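Local coordinates for mannose-6-phosphate isomerase (PDB 2QH5), which probably makes GDP-mannose from mannose 1-phosphate and GTP, the modelled chain being the N-terminal nucleotidyltransferase domain of a longer protein that is also classed as an isomerase, at residues P148-G153 and P170-A175; K28-L33 and F64-E69. All blocks are in the same frame, centred on the assembly; numbering follows the deposited sequence.

Contact 1 of 2, residues P148-G153 and P170-A175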
# COMPACT_ATOMS: atom_id res chain seq x y z
N PRO A 148 13.79 -17.14 6.20
CA PRO A 148 14.18 -16.47 4.95
C PRO A 148 13.57 -17.04 3.66
O PRO A 148 14.18 -17.90 3.01
CB PRO A 148 15.71 -16.61 4.94
CG PRO A 148 16.00 -17.80 5.79
CD PRO A 148 14.89 -17.94 6.78
N ASN A 149 12.39 -16.55 3.29
CA ASN A 149 11.77 -16.91 2.00
C ASN A 149 11.94 -15.82 0.94
O ASN A 149 11.96 -14.63 1.25
CB ASN A 149 10.30 -17.31 2.16
CG ASN A 149 9.39 -16.14 2.46
OD1 ASN A 149 8.75 -15.59 1.56
ND2 ASN A 149 9.32 -15.74 3.73
N THR A 150 12.06 -16.24 -0.32
CA THR A 150 12.49 -15.35 -1.40
C THR A 150 11.37 -14.66 -2.18
O THR A 150 11.60 -14.12 -3.26
CB THR A 150 13.39 -16.10 -2.40
OG1 THR A 150 12.68 -17.22 -2.94
CG2 THR A 150 14.65 -16.58 -1.72
N GLU A 151 10.16 -14.69 -1.62
CA GLU A 151 9.02 -14.01 -2.23
C GLU A 151 8.92 -12.57 -1.72
O GLU A 151 8.24 -11.74 -2.32
CB GLU A 151 7.73 -14.77 -1.95
CG GLU A 151 7.58 -16.07 -2.74
CD GLU A 151 6.51 -16.99 -2.17
OE1 GLU A 151 6.64 -17.44 -1.01
OE2 GLU A 151 5.54 -17.29 -2.90
N PHE A 152 9.60 -12.29 -0.61
CA PHE A 152 9.54 -10.99 0.05
C PHE A 152 10.58 -9.98 -0.43
O PHE A 152 11.55 -10.34 -1.10
CB PHE A 152 9.65 -11.15 1.56
CG PHE A 152 8.35 -11.47 2.24
CD1 PHE A 152 7.31 -10.55 2.23
CD2 PHE A 152 8.17 -12.68 2.89
CE1 PHE A 152 6.10 -10.84 2.85
CE2 PHE A 152 6.97 -12.98 3.52
CZ PHE A 152 5.93 -12.06 3.50
N GLY A 153 10.35 -8.72 -0.07
CA GLY A 153 11.32 -7.65 -0.28
C GLY A 153 12.24 -7.51 0.93
O GLY A 153 11.80 -7.64 2.08
N PRO A 170 15.31 -11.69 -3.62
CA PRO A 170 16.66 -12.13 -3.96
C PRO A 170 16.71 -13.65 -4.19
O PRO A 170 15.71 -14.33 -3.96
CB PRO A 170 17.46 -11.75 -2.71
CG PRO A 170 16.48 -11.84 -1.59
CD PRO A 170 15.11 -11.57 -2.16
N SER A 171 17.85 -14.16 -4.64
CA SER A 171 18.04 -15.61 -4.76
C SER A 171 18.14 -16.23 -3.37
O SER A 171 18.49 -15.55 -2.41
CB SER A 171 19.28 -15.93 -5.61
OG SER A 171 20.44 -15.30 -5.09
N LEU A 172 17.82 -17.52 -3.26
CA LEU A 172 17.84 -18.22 -1.96
C LEU A 172 19.25 -18.31 -1.36
O LEU A 172 19.42 -18.61 -0.17
CB LEU A 172 17.17 -19.60 -2.07
CG LEU A 172 16.80 -20.38 -0.80
CD1 LEU A 172 16.15 -19.50 0.27
CD2 LEU A 172 15.90 -21.56 -1.14
N ASP A 173 20.25 -18.04 -2.19
CA ASP A 173 21.63 -17.90 -1.74
C ASP A 173 21.79 -16.58 -1.00
O ASP A 173 22.36 -16.54 0.10
CB ASP A 173 22.58 -17.92 -2.95
CG ASP A 173 22.15 -18.93 -3.99
OD1 ASP A 173 21.68 -18.50 -5.07
OD2 ASP A 173 22.26 -20.15 -3.73
N LYS A 174 21.28 -15.51 -1.60
CA LYS A 174 21.34 -14.17 -1.03
C LYS A 174 20.47 -14.03 0.21
O LYS A 174 20.84 -13.32 1.15
CB LYS A 174 20.92 -13.13 -2.08
CG LYS A 174 21.91 -12.94 -3.22
CD LYS A 174 23.13 -12.14 -2.76
CE LYS A 174 24.06 -11.85 -3.92
NZ LYS A 174 25.20 -11.00 -3.49
N ALA A 175 19.33 -14.71 0.23
CA ALA A 175 18.38 -14.65 1.34
C ALA A 175 18.90 -15.33 2.61
O ALA A 175 18.45 -15.02 3.72
CB ALA A 175 17.04 -15.26 0.92
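Pro170 opens the contact with its carbonyl group: its O lies 3.3 Å from CB of Thr150, a van der Waals approach. The Pro170 ring is touched from another direction, CD standing 3.9 Å from the backbone O of Phe152. At Ser171 the side chain turns away and the backbone alone takes part, its carbonyl carbon brushing the methyl of Thr150. Leu172 meets that methyl twice: its CA is 3.6 Å from Thr150 CG2, and its CD1 is 3.8 Å from the same carbon. CG of Leu172 is anti to the backbone N (chi1 -167°), and CD1 comes within 3.7 Å of the Pro148 carbonyl O. Ala175, one helical turn on, adds its CB methyl and carbonyl O to the surface met by the loop, its N bonded to Ser171 O at 2.9 Å. Its CB reaches Thr150 CG2 at 3.8 Å, while Pro148 CB lies 3.4 Å from Ala175 O. The Thr150 methyl lies against the backbone and side chains at the start of the helix, CG2 being anti to the carbonyl carbon; no hydrogen bond crosses the interface. Strands 153-156 and 165-168 pair antiparallel between the segments, so the loop from strand 138-144 into this strand pair packs on the helix that follows it, 172-181, near the surface. Tyr154 of strand 153-156 touches Pro148, Pro170 and Ala175, and Pro148 also rests on Ile176 and Gln179.

Contact 2 of 2, residues K28-L33 and F64-E69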
# COMPACT_ATOMS: atom_id res chain seq x y z
N LYS A 28 -8.87 -14.71 -1.08
CA LYS A 28 -8.58 -15.13 0.29
C LYS A 28 -8.87 -14.08 1.38
O LYS A 28 -9.32 -14.44 2.47
CB LYS A 28 -7.14 -15.64 0.41
CG LYS A 28 -6.80 -16.77 -0.57
CD LYS A 28 -5.49 -17.48 -0.19
CE LYS A 28 -5.70 -18.55 0.88
NZ LYS A 28 -4.43 -19.18 1.35
N GLN A 29 -8.63 -12.81 1.08
CA GLN A 29 -8.75 -11.74 2.08
C GLN A 29 -10.19 -11.37 2.44
O GLN A 29 -10.41 -10.48 3.27
CB GLN A 29 -8.00 -10.48 1.65
CG GLN A 29 -8.68 -9.67 0.55
CD GLN A 29 -7.87 -9.60 -0.72
OE1 GLN A 29 -6.82 -8.95 -0.76
NE2 GLN A 29 -8.34 -10.25 -1.77
N PHE A 30 -11.17 -12.03 1.83
CA PHE A 30 -12.57 -11.73 2.10
C PHE A 30 -13.25 -12.74 3.02
O PHE A 30 -14.37 -12.50 3.48
CB PHE A 30 -13.35 -11.58 0.79
CG PHE A 30 -12.99 -10.35 0.03
CD1 PHE A 30 -13.41 -9.09 0.46
CD2 PHE A 30 -12.22 -10.44 -1.13
CE1 PHE A 30 -13.07 -7.95 -0.24
CE2 PHE A 30 -11.88 -9.30 -1.84
CZ PHE A 30 -12.31 -8.05 -1.39
N LEU A 31 -12.57 -13.85 3.29
CA LEU A 31 -13.13 -14.92 4.10
C LEU A 31 -13.19 -14.55 5.58
O LEU A 31 -12.18 -14.18 6.18
CB LEU A 31 -12.32 -16.20 3.91
CG LEU A 31 -12.46 -16.83 2.52
CD1 LEU A 31 -11.28 -17.75 2.21
CD2 LEU A 31 -13.80 -17.57 2.39
N LYS A 32 -14.38 -14.66 6.16
CA LYS A 32 -14.65 -14.18 7.52
C LYS A 32 -14.22 -15.17 8.61
O LYS A 32 -14.92 -15.37 9.60
CB LYS A 32 -16.14 -13.83 7.67
CG LYS A 32 -16.76 -13.15 6.46
CD LYS A 32 -18.07 -12.46 6.80
CE LYS A 32 -17.84 -11.22 7.66
NZ LYS A 32 -18.94 -10.23 7.56
N LEU A 33 -13.03 -15.74 8.43
CA LEU A 33 -12.55 -16.84 9.27
C LEU A 33 -12.01 -16.42 10.64
O LEU A 33 -12.19 -17.13 11.63
CB LEU A 33 -11.51 -17.67 8.50
CG LEU A 33 -12.00 -18.91 7.75
CD1 LEU A 33 -13.12 -18.62 6.75
CD2 LEU A 33 -10.84 -19.61 7.05
N PHE A 64 -19.06 -5.35 -4.41
CA PHE A 64 -20.20 -5.56 -3.51
C PHE A 64 -19.90 -6.51 -2.35
O PHE A 64 -20.50 -6.39 -1.28
CB PHE A 64 -21.43 -6.02 -4.31
CG PHE A 64 -21.91 -4.99 -5.29
CD1 PHE A 64 -22.82 -4.00 -4.90
CD2 PHE A 64 -21.44 -5.00 -6.61
CE1 PHE A 64 -23.25 -3.04 -5.81
CE2 PHE A 64 -21.86 -4.05 -7.53
CZ PHE A 64 -22.77 -3.06 -7.13
N LEU A 65 -18.97 -7.43 -2.58
CA LEU A 65 -18.41 -8.25 -1.50
C LEU A 65 -17.68 -7.38 -0.46
O LEU A 65 -17.93 -7.49 0.75
CB LEU A 65 -17.48 -9.32 -2.09
CG LEU A 65 -16.83 -10.35 -1.16
CD1 LEU A 65 -17.86 -10.98 -0.24
CD2 LEU A 65 -16.11 -11.41 -1.98
N ALA A 66 -16.80 -6.50 -0.94
CA ALA A 66 -16.06 -5.58 -0.09
C ALA A 66 -16.99 -4.64 0.68
O ALA A 66 -16.86 -4.48 1.89
CB ALA A 66 -15.08 -4.78 -0.94
N LEU A 67 -17.93 -4.03 -0.04
CA LEU A 67 -18.86 -3.06 0.52
C LEU A 67 -19.73 -3.70 1.59
O LEU A 67 -20.12 -3.04 2.56
CB LEU A 67 -19.73 -2.48 -0.59
CG LEU A 67 -20.10 -1.00 -0.66
CD1 LEU A 67 -21.38 -0.87 -1.46
CD2 LEU A 67 -20.27 -0.33 0.71
N GLU A 68 -20.03 -4.99 1.41
CA GLU A 68 -20.83 -5.74 2.38
C GLU A 68 -20.10 -5.94 3.70
O GLU A 68 -20.71 -5.85 4.77
CB GLU A 68 -21.22 -7.10 1.79
CG GLU A 68 -22.37 -7.80 2.50
CD GLU A 68 -22.87 -9.00 1.73
OE1 GLU A 68 -24.00 -8.94 1.19
OE2 GLU A 68 -22.14 -10.01 1.64
N GLU A 69 -18.80 -6.19 3.62
CA GLU A 69 -18.00 -6.54 4.80
C GLU A 69 -17.63 -5.36 5.68
O GLU A 69 -17.22 -5.54 6.83
CB GLU A 69 -16.77 -7.33 4.39
CG GLU A 69 -17.08 -8.77 4.13
CD GLU A 69 -15.91 -9.55 3.59
OE1 GLU A 69 -16.14 -10.49 2.81
OE2 GLU A 69 -14.75 -9.22 3.93
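The Phe30 ring carries CG of Gln29, its sequence neighbour, over one face, 3.9 Å above the plane and offset toward the rim. At its edge, near the ring plane, lies OE2 of Glu69, 3.7 Å from Phe30 CD1, with the carboxylate turned 71° against the ring. Leu65 and Ala66 approach obliquely: Leu65 CD2 is 3.9 Å from Phe30 CG, and Ala66 CA is 3.8 Å from Phe30 CE1. The ring reaches the helix because CG is anti to the carbonyl carbon (chi1 -70°), while Leu65 meets it with CG anti to its own backbone N (chi1 -177°). Glu69, extended beyond CG, brings its carboxylate to the backbone of the same phenylalanine, OE1 standing 2.8 Å from Phe30 O. Such closeness suggests that the acid may hold a proton. The other oxygen, OE2, is hydrogen-bonded to Ser38 OG, a hold on the carboxylate from outside the two segments. Lys32 bends at chi3 and comes tip to tip with Glu69, but its NZ remains 5.5 Å from Glu69 OE1, too far for a salt bridge; Lys32 NZ instead has a long, weak ion pair with Glu41 OE1. Segment 28-33 begins with the lysine that ends the nucleotidyltransferase signature, which in relatives contributes to the nucleotide site; the residues in contact follow it. The segment, a 3-10 turn (28-30) and then loop, lies between strand 5-10 and helix 39-48 and packs on helix 63-69, with Phe40 of helix 39-48 meeting the Phe30 ring and touching Ala66 and Glu69.

Overall arrangement
The two contacts follow one another along the chain: contact 2 closes at residue 69, well before contact 1 opens at 148. Their centres are about 31 Å apart and their nearest atoms about 11 Å apart, so they do not touch. Both belong to a single nucleotidyltransferase domain of the GT-A clan, built round a mixed sheet. Contact 2 lies beside its parallel part, where strand 5-10 pairs with strand 53-59, and is largely buried. Contact 1 lies near the surface beside strand 153-156, which pairs antiparallel with strand 184-194; that strand in turn runs antiparallel to strand 106-111, a neighbour of strand 5-10. The two sites thus lie in different parts of one domain, connected through its central sheet.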